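PDB 5XTA: VirK protein from Legionella pneumophila, which is of unknown function but belongs to the bacterial VirK family, probably leaves the cell by type II secretion, and has a novel, mainly antiparallel beta fold. Local coordinates for residues 46-49 against 55-58; 26-31 against 112-117; 64-67 against 73-76. The protein carries 3 engineered substitutions. One frame throughout, in Å; residues are numbered along the deposited sequence.

Overall arrangement
All three contacts reach one six-stranded antiparallel sheet without touching one another; contact 2 also ties it to the three-stranded sheet through strand 116-119. Contact 1 is the hairpin of strands 46-50 and 54-63 at one margin of the larger sheet. Contact 3 lies in the next connection, where the chain leaves strand 54-63 and enters its neighbour 74-83, and its centre is about 23 Å from that of contact 1. Contact 2 lies about 18 Å from contact 1 and about 23 Å from contact 3, centre to centre. It joins chain regions far apart in sequence, with both other contacts between them, and includes Cys29 of the Cys29-Cys110 disulfide. None involves a bound ligand.

Contact 1 (46-49 against 55-58)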
ATOM      1  N   ALA A  46       5.741   3.239  -5.774  1.00 26.31           N
ATOM      2  CA  ALA A  46       6.131   3.855  -7.047  1.00 26.69           C
ATOM      3  C   ALA A  46       7.373   4.745  -6.887  1.00 25.48           C
ATOM      4  O   ALA A  46       7.600   5.353  -5.845  1.00 26.42           O
ATOM      5  CB  ALA A  46       4.988   4.690  -7.586  1.00 27.05           C
ATOM      6  N   VAL A  47       8.198   4.779  -7.926  1.00 25.88           N
ATOM      7  CA  VAL A  47       9.467   5.508  -7.900  1.00 23.06           C
ATOM      8  C   VAL A  47       9.828   5.775  -9.366  1.00 23.45           C
ATOM      9  O   VAL A  47       9.392   5.032 -10.294  1.00 22.45           O
ATOM     10  CB  VAL A  47      10.555   4.710  -7.118  1.00 23.02           C
ATOM     11  CG1 VAL A  47      10.803   3.373  -7.768  1.00 24.55           C
ATOM     12  CG2 VAL A  47      11.867   5.472  -6.985  1.00 21.96           C
HETATM   13  N   MSE A  48      10.607   6.826  -9.573  1.00 22.80           N
HETATM   14  CA  MSE A  48      10.937   7.262 -10.934  1.00 25.01           C
HETATM   15  C   MSE A  48      12.376   7.618 -11.015  1.00 24.31           C
HETATM   16  O   MSE A  48      12.927   8.115 -10.044  1.00 22.61           O
HETATM   17  CB  MSE A  48      10.251   8.531 -11.377  1.00 28.23           C
HETATM   18  CG  MSE A  48       8.787   8.588 -11.049  1.00 34.79           C
HETATM   19 SE   MSE A  48       7.940  10.174 -11.909  1.00 48.73          SE
HETATM   20  CE  MSE A  48       8.799  10.251 -13.691  1.00 42.78           C
ATOM     21  N   VAL A  49      12.965   7.387 -12.191  1.00 23.38           N
ATOM     22  CA  VAL A  49      14.283   7.894 -12.532  1.00 25.71           C
ATOM     23  C   VAL A  49      14.071   8.913 -13.636  1.00 27.15           C
ATOM     24  O   VAL A  49      13.484   8.580 -14.646  1.00 27.62           O
ATOM     25  CB  VAL A  49      15.191   6.788 -13.045  1.00 26.50           C
ATOM     26  CG1 VAL A  49      16.591   7.333 -13.296  1.00 27.20           C
ATOM     27  CG2 VAL A  49      15.231   5.632 -12.042  1.00 25.99           C
ATOM     28  N   VAL A  55      16.483  10.454  -8.963  1.00 26.16           N
ATOM     29  CA  VAL A  55      15.483   9.485  -8.533  1.00 23.46           C
ATOM     30  C   VAL A  55      14.499  10.195  -7.639  1.00 24.05           C
ATOM     31  O   VAL A  55      14.901  10.908  -6.684  1.00 23.56           O
ATOM     32  CB  VAL A  55      16.122   8.355  -7.719  1.00 25.07           C
ATOM     33  CG1 VAL A  55      15.073   7.441  -7.089  1.00 25.61           C
ATOM     34  CG2 VAL A  55      17.061   7.548  -8.586  1.00 25.16           C
ATOM     35  N   THR A  56      13.200   9.987  -7.902  1.00 22.75           N
ATOM     36  CA  THR A  56      12.182  10.629  -7.095  1.00 23.47           C
ATOM     37  C   THR A  56      11.092   9.683  -6.700  1.00 21.27           C
ATOM     38  O   THR A  56      10.817   8.703  -7.376  1.00 21.89           O
ATOM     39  CB  THR A  56      11.532  11.831  -7.812  1.00 26.00           C
ATOM     40  OG1 THR A  56      10.779  11.364  -8.936  1.00 28.13           O
ATOM     41  CG2 THR A  56      12.567  12.782  -8.302  1.00 27.80           C
ATOM     42  N   ALA A  57      10.498   9.971  -5.564  1.00 20.66           N
ATOM     43  CA  ALA A  57       9.375   9.181  -5.054  1.00 20.84           C
ATOM     44  C   ALA A  57       8.673   9.997  -4.038  1.00 20.03           C
ATOM     45  O   ALA A  57       9.186  11.007  -3.618  1.00 22.71           O
ATOM     46  CB  ALA A  57       9.849   7.885  -4.421  1.00 20.79           C
ATOM     47  N   SER A  58       7.492   9.567  -3.644  1.00 20.18           N
ATOM     48  CA  SER A  58       6.746  10.284  -2.585  1.00 21.57           C
ATOM     49  C   SER A  58       5.871   9.357  -1.773  1.00 21.89           C
ATOM     50  O   SER A  58       5.619   8.203  -2.179  1.00 22.69           O
ATOM     51  CB  SER A  58       5.891  11.392  -3.213  1.00 22.36           C
ATOM     52  OG  SER A  58       4.829  10.886  -4.013  1.00 23.96           O
TER
HETATM   53  O   HOH W   1       6.353   7.423  -5.264  1.00 17.94           O
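Val55 packs against Val47 and lies across from Val49, its non-hydrogen-bonded partner, with its CB on the same face of the sheet as that of Val49. Its CG1 lies anti to the backbone N (chi1 172°), which carries this methyl to Val47 CG2 at 3.8 Å, the two valines crossing obliquely. The other branch, CG2, is only loosely apposed to Val49 CG2. Val55 CA also directs its hydrogen at Met48 O, 3.3 Å from CA, supplementing the ladder. Helix 7-15 packs over this apolar face, Phe7 meeting Val55 and Ile14 meeting Val47. Thr56 forms the hydrogen-bonded pair with Met48, its N giving a bond of 2.9 Å to Met48 O while Met48 N returns one of 2.9 Å to Thr56 O. The latter donor lies nearly along the C=O axis (163°). Reciprocal bonds of this kind make the antiparallel beta hairpin of strands 46-50 and 54-63. On its far side strand 46-50 pairs with a strand of the second subunit, so the hairpin carries the sheet across the interface. The Thr56 side chain rises on the other face beside Met48 (a selenomethionine), whose CB is 3.8 Å from Thr56 OG1; the selenium end bends away. Thr56 O is also touched by Val47 CG2 at 3.4 Å. Ala57 places its CB near Ala46 O, 3.7 Å away, and near Val47 CG2, while its backbone bonds to Phe80 on the next strand, 74-83. At Ser58 the hairpin has spread too far for a direct rung: Ser58 N donates to a water at 2.9 Å, and that water points toward Ala46 O, although the unusually short separation there leaves the exact geometry doubtful.

Contact 2 (26-31 against 112-117); sequences LKKCTS and LGDGFK
With CG anti to its carbonyl carbon (chi1 -59°), Lys28 sends an otherwise extended side chain across the backbone of Asp114 and Gly115, while Asp114, whose CG is anti to its own backbone N (chi1 -170°), swings its carboxylate to meet the lysine. The two side chains cross at about a right angle. It is the aliphatic part of the lysine that makes the contact: CD rests 3.6 Å from Asp114 OD1, whereas NZ is turned off at the last torsion and stays 5.1 Å from Asp114 OD1. The opposite charges may still attract, but no salt bridge forms. Nearer the backbone, Lys28 CB packs on Gly115 CA at 3.6 Å, with no side chain of the glycine between the two main chains. Cys29 SG approaches the same residue, 4.1 Å from Gly115 O, before continuing into the disulfide with Cys110.

No direct hydrogen bond spans the two segments. A single water does so instead, donating to Lys28 O at 2.8 Å and accepting from Gly115 N at 2.8 Å; one backbone acceptor and one backbone donor are thereby satisfied together. Each side is braced locally, Cys29 N bonding to Leu26 O and Gly113 N to Phe116 O.

The contact brings together two connections that pass between the three-stranded and six-stranded sheets. Segment 26-31 leads from strand 21-25 to the short strand 30-31, which pairs with 102-111, while segment 112-117 leads from strand 102-111 into 116-119, which pairs back with 21-25. Phe116 packs against Phe22, Ile24 and Ile90.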
ATOM      1  N   LEU A  26      17.697  10.949  10.700  1.00 35.46           N
ATOM      2  CA  LEU A  26      17.468  12.394  10.806  1.00 40.01           C
ATOM      3  C   LEU A  26      18.597  13.203  11.447  1.00 41.60           C
ATOM      4  O   LEU A  26      18.830  14.348  11.068  1.00 41.10           O
ATOM      5  CB  LEU A  26      16.189  12.668  11.579  1.00 43.95           C
ATOM      6  CG  LEU A  26      14.881  12.797  10.793  1.00 46.66           C
ATOM      7  CD1 LEU A  26      14.734  11.807   9.664  1.00 47.29           C
ATOM      8  CD2 LEU A  26      13.710  12.673  11.753  1.00 50.90           C
ATOM      9  N   LYS A  27      19.306  12.600  12.392  1.00 38.01           N
ATOM     10  CA  LYS A  27      20.401  13.281  13.049  1.00 42.06           C
ATOM     11  C   LYS A  27      21.615  13.473  12.107  1.00 41.36           C
ATOM     12  O   LYS A  27      22.489  14.280  12.365  1.00 40.60           O
ATOM     13  CB  LYS A  27      20.769  12.557  14.342  1.00 46.25           C
ATOM     14  CG  LYS A  27      21.593  11.290  14.207  1.00 50.81           C
ATOM     15  CD  LYS A  27      21.813  10.677  15.589  1.00 57.13           C
ATOM     16  CE  LYS A  27      21.807   9.151  15.608  1.00 61.42           C
ATOM     17  NZ  LYS A  27      23.138   8.533  15.332  1.00 62.39           N
ATOM     18  N   LYS A  28      21.658  12.731  11.011  1.00 38.48           N
ATOM     19  CA  LYS A  28      22.697  12.867  10.038  1.00 37.67           C
ATOM     20  C   LYS A  28      22.233  13.713   8.870  1.00 34.54           C
ATOM     21  O   LYS A  28      22.885  13.738   7.854  1.00 35.29           O
ATOM     22  CB  LYS A  28      23.115  11.482   9.582  1.00 40.38           C
ATOM     23  CG  LYS A  28      23.611  10.650  10.744  1.00 44.57           C
ATOM     24  CD  LYS A  28      24.453   9.463  10.318  1.00 49.53           C
ATOM     25  CE  LYS A  28      25.162   8.876  11.528  1.00 55.29           C
ATOM     26  NZ  LYS A  28      25.089   7.394  11.557  1.00 61.78           N
ATOM     27  N   CYS A  29      21.135  14.406   9.070  1.00 33.16           N
ATOM     28  CA  CYS A  29      20.524  15.216   8.050  1.00 35.83           C
ATOM     29  C   CYS A  29      20.429  16.650   8.535  1.00 35.38           C
ATOM     30  O   CYS A  29      20.364  16.895   9.714  1.00 34.15           O
ATOM     31  CB  CYS A  29      19.157  14.655   7.671  1.00 36.80           C
ATOM     32  SG  CYS A  29      19.256  13.062   6.841  1.00 38.78           S
ATOM     33  N   THR A  30      20.483  17.600   7.617  1.00 34.44           N
ATOM     34  CA  THR A  30      20.468  18.995   8.021  1.00 36.75           C
ATOM     35  C   THR A  30      19.112  19.567   7.748  1.00 39.54           C
ATOM     36  O   THR A  30      18.538  19.303   6.705  1.00 41.13           O
ATOM     37  CB  THR A  30      21.560  19.819   7.308  1.00 39.33           C
ATOM     38  OG1 THR A  30      21.269  19.967   5.917  1.00 41.32           O
ATOM     39  CG2 THR A  30      22.906  19.127   7.468  1.00 41.09           C
ATOM     40  N   SER A  31      18.608  20.349   8.692  1.00 43.03           N
ATOM     41  CA  SER A  31      17.322  21.019   8.554  1.00 49.01           C
ATOM     42  C   SER A  31      17.302  22.379   9.244  1.00 50.42           C
ATOM     43  O   SER A  31      18.067  22.618  10.173  1.00 44.72           O
ATOM     44  CB  SER A  31      16.204  20.170   9.163  1.00 51.02           C
ATOM     45  OG  SER A  31      15.022  20.949   9.326  1.00 56.50           O
ATOM     46  N   LEU A 112      23.567  10.420   0.355  1.00 28.32           N
ATOM     47  CA  LEU A 112      23.388   9.015   0.116  1.00 29.51           C
ATOM     48  C   LEU A 112      24.506   8.228   0.809  1.00 32.91           C
ATOM     49  O   LEU A 112      25.684   8.580   0.685  1.00 31.64           O
ATOM     50  CB  LEU A 112      23.454   8.731  -1.384  1.00 29.04           C
ATOM     51  CG  LEU A 112      23.400   7.274  -1.815  1.00 30.29           C
ATOM     52  CD1 LEU A 112      22.126   6.554  -1.342  1.00 29.38           C
ATOM     53  CD2 LEU A 112      23.532   7.158  -3.316  1.00 30.55           C
ATOM     54  N   GLY A 113      24.145   7.178   1.541  1.00 33.41           N
ATOM     55  CA  GLY A 113      25.130   6.369   2.220  1.00 36.74           C
ATOM     56  C   GLY A 113      25.422   6.855   3.623  1.00 40.17           C
ATOM     57  O   GLY A 113      25.922   6.096   4.431  1.00 43.76           O
ATOM     58  N   ASP A 114      25.134   8.120   3.901  1.00 39.52           N
ATOM     59  CA  ASP A 114      25.323   8.699   5.211  1.00 45.60           C
ATOM     60  C   ASP A 114      24.055   8.825   6.091  1.00 43.95           C
ATOM     61  O   ASP A 114      23.801   7.913   6.904  1.00 44.78           O
ATOM     62  CB  ASP A 114      26.018  10.076   5.074  1.00 52.14           C
ATOM     63  CG  ASP A 114      26.476  10.655   6.413  1.00 59.63           C
ATOM     64  OD1 ASP A 114      26.593   9.905   7.423  1.00 60.68           O
ATOM     65  OD2 ASP A 114      26.744  11.881   6.439  1.00 66.90           O
ATOM     66  N   GLY A 115      23.259   9.893   5.925  1.00 40.04           N
ATOM     67  CA  GLY A 115      21.918   9.995   6.498  1.00 38.69           C
ATOM     68  C   GLY A 115      20.784   9.375   5.660  1.00 37.54           C
ATOM     69  O   GLY A 115      19.716   9.079   6.184  1.00 37.92           O
ATOM     70  N   PHE A 116      20.994   9.196   4.361  1.00 33.90           N
ATOM     71  CA  PHE A 116      19.964   8.667   3.447  1.00 31.61           C
ATOM     72  C   PHE A 116      20.416   7.334   2.838  1.00 29.72           C
ATOM     73  O   PHE A 116      21.380   7.269   2.067  1.00 29.93           O
ATOM     74  CB  PHE A 116      19.767   9.709   2.362  1.00 32.79           C
ATOM     75  CG  PHE A 116      18.616   9.463   1.469  1.00 32.71           C
ATOM     76  CD1 PHE A 116      17.349   9.941   1.779  1.00 32.14           C
ATOM     77  CD2 PHE A 116      18.806   8.832   0.273  1.00 32.18           C
ATOM     78  CE1 PHE A 116      16.295   9.720   0.913  1.00 32.59           C
ATOM     79  CE2 PHE A 116      17.761   8.597  -0.576  1.00 32.00           C
ATOM     80  CZ  PHE A 116      16.510   9.041  -0.258  1.00 33.36           C
ATOM     81  N   LYS A 117      19.752   6.253   3.197  1.00 27.37           N
ATOM     82  CA  LYS A 117      20.128   4.946   2.714  1.00 27.31           C
ATOM     83  C   LYS A 117      18.984   4.345   1.964  1.00 26.61           C
ATOM     84  O   LYS A 117      17.815   4.651   2.244  1.00 28.57           O
ATOM     85  CB  LYS A 117      20.520   4.059   3.877  1.00 30.00           C
ATOM     86  CG  LYS A 117      21.850   4.476   4.499  1.00 35.79           C
ATOM     87  CD  LYS A 117      22.317   3.401   5.461  1.00 40.24           C
ATOM     88  CE  LYS A 117      23.446   3.889   6.348  1.00 47.82           C
ATOM     89  NZ  LYS A 117      23.765   2.807   7.319  1.00 52.83           N
TER
HETATM   90  O   HOH W   2      23.609  12.581   5.448  1.00 25.41           O

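Contact 3 (64-67 against 73-76)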
ATOM      1  N   LEU A  64      -2.461  11.444  13.065  1.00 35.53           N
ATOM      2  CA  LEU A  64      -3.023  12.338  14.056  1.00 41.45           C
ATOM      3  C   LEU A  64      -1.926  12.925  14.943  1.00 45.47           C
ATOM      4  O   LEU A  64      -2.241  13.635  15.873  1.00 51.30           O
ATOM      5  CB  LEU A  64      -4.027  11.585  14.946  1.00 41.76           C
ATOM      6  CG  LEU A  64      -5.172  10.855  14.278  1.00 40.03           C
ATOM      7  CD1 LEU A  64      -6.102  10.244  15.323  1.00 40.85           C
ATOM      8  CD2 LEU A  64      -5.947  11.794  13.400  1.00 41.70           C
ATOM      9  N   ASP A  65      -0.655  12.642  14.662  1.00 52.25           N
ATOM     10  CA  ASP A  65       0.452  12.991  15.573  1.00 57.38           C
ATOM     11  C   ASP A  65       1.221  14.206  15.190  1.00 57.09           C
ATOM     12  O   ASP A  65       2.203  14.539  15.872  1.00 59.15           O
ATOM     13  CB  ASP A  65       1.514  11.896  15.586  1.00 62.25           C
ATOM     14  CG  ASP A  65       1.145  10.748  16.431  1.00 67.88           C
ATOM     15  OD1 ASP A  65       0.478  10.923  17.474  1.00 72.91           O
ATOM     16  OD2 ASP A  65       1.561   9.637  16.054  1.00 71.71           O
ATOM     17  N   ASP A  66       0.847  14.858  14.101  1.00 51.69           N
ATOM     18  CA  ASP A  66       1.725  15.893  13.620  1.00 52.57           C
ATOM     19  C   ASP A  66       1.774  17.078  14.606  1.00 52.69           C
ATOM     20  O   ASP A  66       0.709  17.561  15.066  1.00 43.27           O
ATOM     21  CB  ASP A  66       1.382  16.355  12.225  1.00 53.57           C
ATOM     22  CG  ASP A  66       2.452  17.229  11.652  1.00 55.79           C
ATOM     23  OD1 ASP A  66       3.324  16.713  10.923  1.00 57.51           O
ATOM     24  OD2 ASP A  66       2.453  18.435  11.986  1.00 55.31           O
ATOM     25  N   PRO A  67       3.011  17.519  14.952  1.00 56.63           N
ATOM     26  CA  PRO A  67       3.182  18.656  15.875  1.00 61.95           C
ATOM     27  C   PRO A  67       2.331  19.887  15.524  1.00 61.95           C
ATOM     28  O   PRO A  67       1.727  20.480  16.413  1.00 66.26           O
ATOM     29  CB  PRO A  67       4.689  18.978  15.790  1.00 62.35           C
ATOM     30  CG  PRO A  67       5.322  17.908  14.960  1.00 62.32           C
ATOM     31  CD  PRO A  67       4.301  16.853  14.670  1.00 57.25           C
ATOM     32  N   PRO A  73      -6.840  15.137  12.038  1.00 36.18           N
ATOM     33  CA  PRO A  73      -6.472  14.325  10.865  1.00 35.98           C
ATOM     34  C   PRO A  73      -5.688  15.105   9.793  1.00 31.94           C
ATOM     35  O   PRO A  73      -6.159  16.142   9.282  1.00 32.76           O
ATOM     36  CB  PRO A  73      -7.821  13.827  10.356  1.00 35.22           C
ATOM     37  CG  PRO A  73      -8.682  13.840  11.561  1.00 37.89           C
ATOM     38  CD  PRO A  73      -8.299  15.132  12.222  1.00 37.54           C
HETATM   39  N   MSE A  74      -4.467  14.635   9.500  1.00 28.66           N
HETATM   40  CA  MSE A  74      -3.556  15.312   8.590  0.50 29.26           C
HETATM   41  C   MSE A  74      -2.856  14.326   7.708  1.00 27.26           C
HETATM   42  O   MSE A  74      -2.763  13.140   8.026  1.00 26.17           O
HETATM   43  CB  MSE A  74      -2.496  16.036   9.399  0.50 32.05           C
HETATM   44  CG  MSE A  74      -3.029  17.343   9.956  0.50 36.23           C
HETATM   45 SE   MSE A  74      -1.573  18.026  11.065  0.50 39.27          SE
HETATM   46  CE  MSE A  74      -1.805  16.656  12.465  0.50 41.11           C
ATOM     47  N   PHE A  75      -2.366  14.802   6.572  1.00 25.26           N
ATOM     48  CA  PHE A  75      -1.436  13.986   5.739  1.00 23.98           C
ATOM     49  C   PHE A  75      -0.097  14.679   5.816  1.00 24.95           C
ATOM     50  O   PHE A  75      -0.023  15.893   5.615  1.00 25.51           O
ATOM     51  CB  PHE A  75      -1.840  13.918   4.290  1.00 22.46           C
ATOM     52  CG  PHE A  75      -3.096  13.134   4.040  1.00 21.92           C
ATOM     53  CD1 PHE A  75      -3.117  11.757   4.223  1.00 21.19           C
ATOM     54  CD2 PHE A  75      -4.229  13.760   3.561  1.00 21.94           C
ATOM     55  CE1 PHE A  75      -4.274  11.028   3.970  1.00 21.76           C
ATOM     56  CE2 PHE A  75      -5.381  13.044   3.297  1.00 21.61           C
ATOM     57  CZ  PHE A  75      -5.402  11.671   3.505  1.00 21.73           C
ATOM     58  N   ASP A  76       0.940  13.899   6.119  1.00 23.88           N
ATOM     59  CA  ASP A  76       2.314  14.328   5.939  1.00 25.40           C
ATOM     60  C   ASP A  76       2.725  13.780   4.613  1.00 23.11           C
ATOM     61  O   ASP A  76       2.977  12.583   4.487  1.00 23.01           O
ATOM     62  CB  ASP A  76       3.218  13.759   7.029  1.00 27.83           C
ATOM     63  CG  ASP A  76       3.078  14.468   8.331  1.00 33.66           C
ATOM     64  OD1 ASP A  76       2.352  15.492   8.437  1.00 39.00           O
ATOM     65  OD2 ASP A  76       3.707  13.966   9.278  1.00 42.16           O
TER
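Asp66 reaches toward strand 74-83 and meets both Met74 (a selenomethionine) and Asp76 there. Its CG is anti to the backbone N (chi1 -169°), which extends the carboxylate until Asp66 OD1 is 2.9 Å from Asp76 OD1 and 3.2 Å from Asp76 OD2. The two carboxylates are turned almost perpendicular, their planes 81° apart, so one oxygen of Asp66 faces both oxygens of Asp76 and the groups do not lie flat on each other. Next along the Asp66 side chain, Met74 crosses it at about a right angle. In the conformer described, one of two, Met74 SE lies 3.6 Å from Asp66 CB; the still closer approach of CE is doubtful. At the other end of the contact Leu64 CD2 sits 3.6 Å from Pro73 CA and 3.9 Å from Pro73 CG, an apolar patch where the segments come together.

Beyond this first layer, Asp66 OD2 accepts a hydrogen bond from Leu68 N, closing an Asx turn that fixes the rotation of the carboxylate. Backbone bonds from Met74 to Thr63 and from Asp76 to His61 hold the new strand against 54-63, while Val94 of strand 87-96 touches Asp66, Met74 and Asp76. The connection from strand 54-63 to 74-83 therefore folds back on the strand it leads into. A third subunit adjoins it, with Lys79 of that subunit forming a salt bridge to Asp65 and Tyr77 of that subunit packing on Leu64.

Two acid groups this close, one of them buried beside apolar side chains, would repel if both were ionised; with two acceptors facing each other and no hydrogen bond between them, their closeness would probably raise the pKa of at least one.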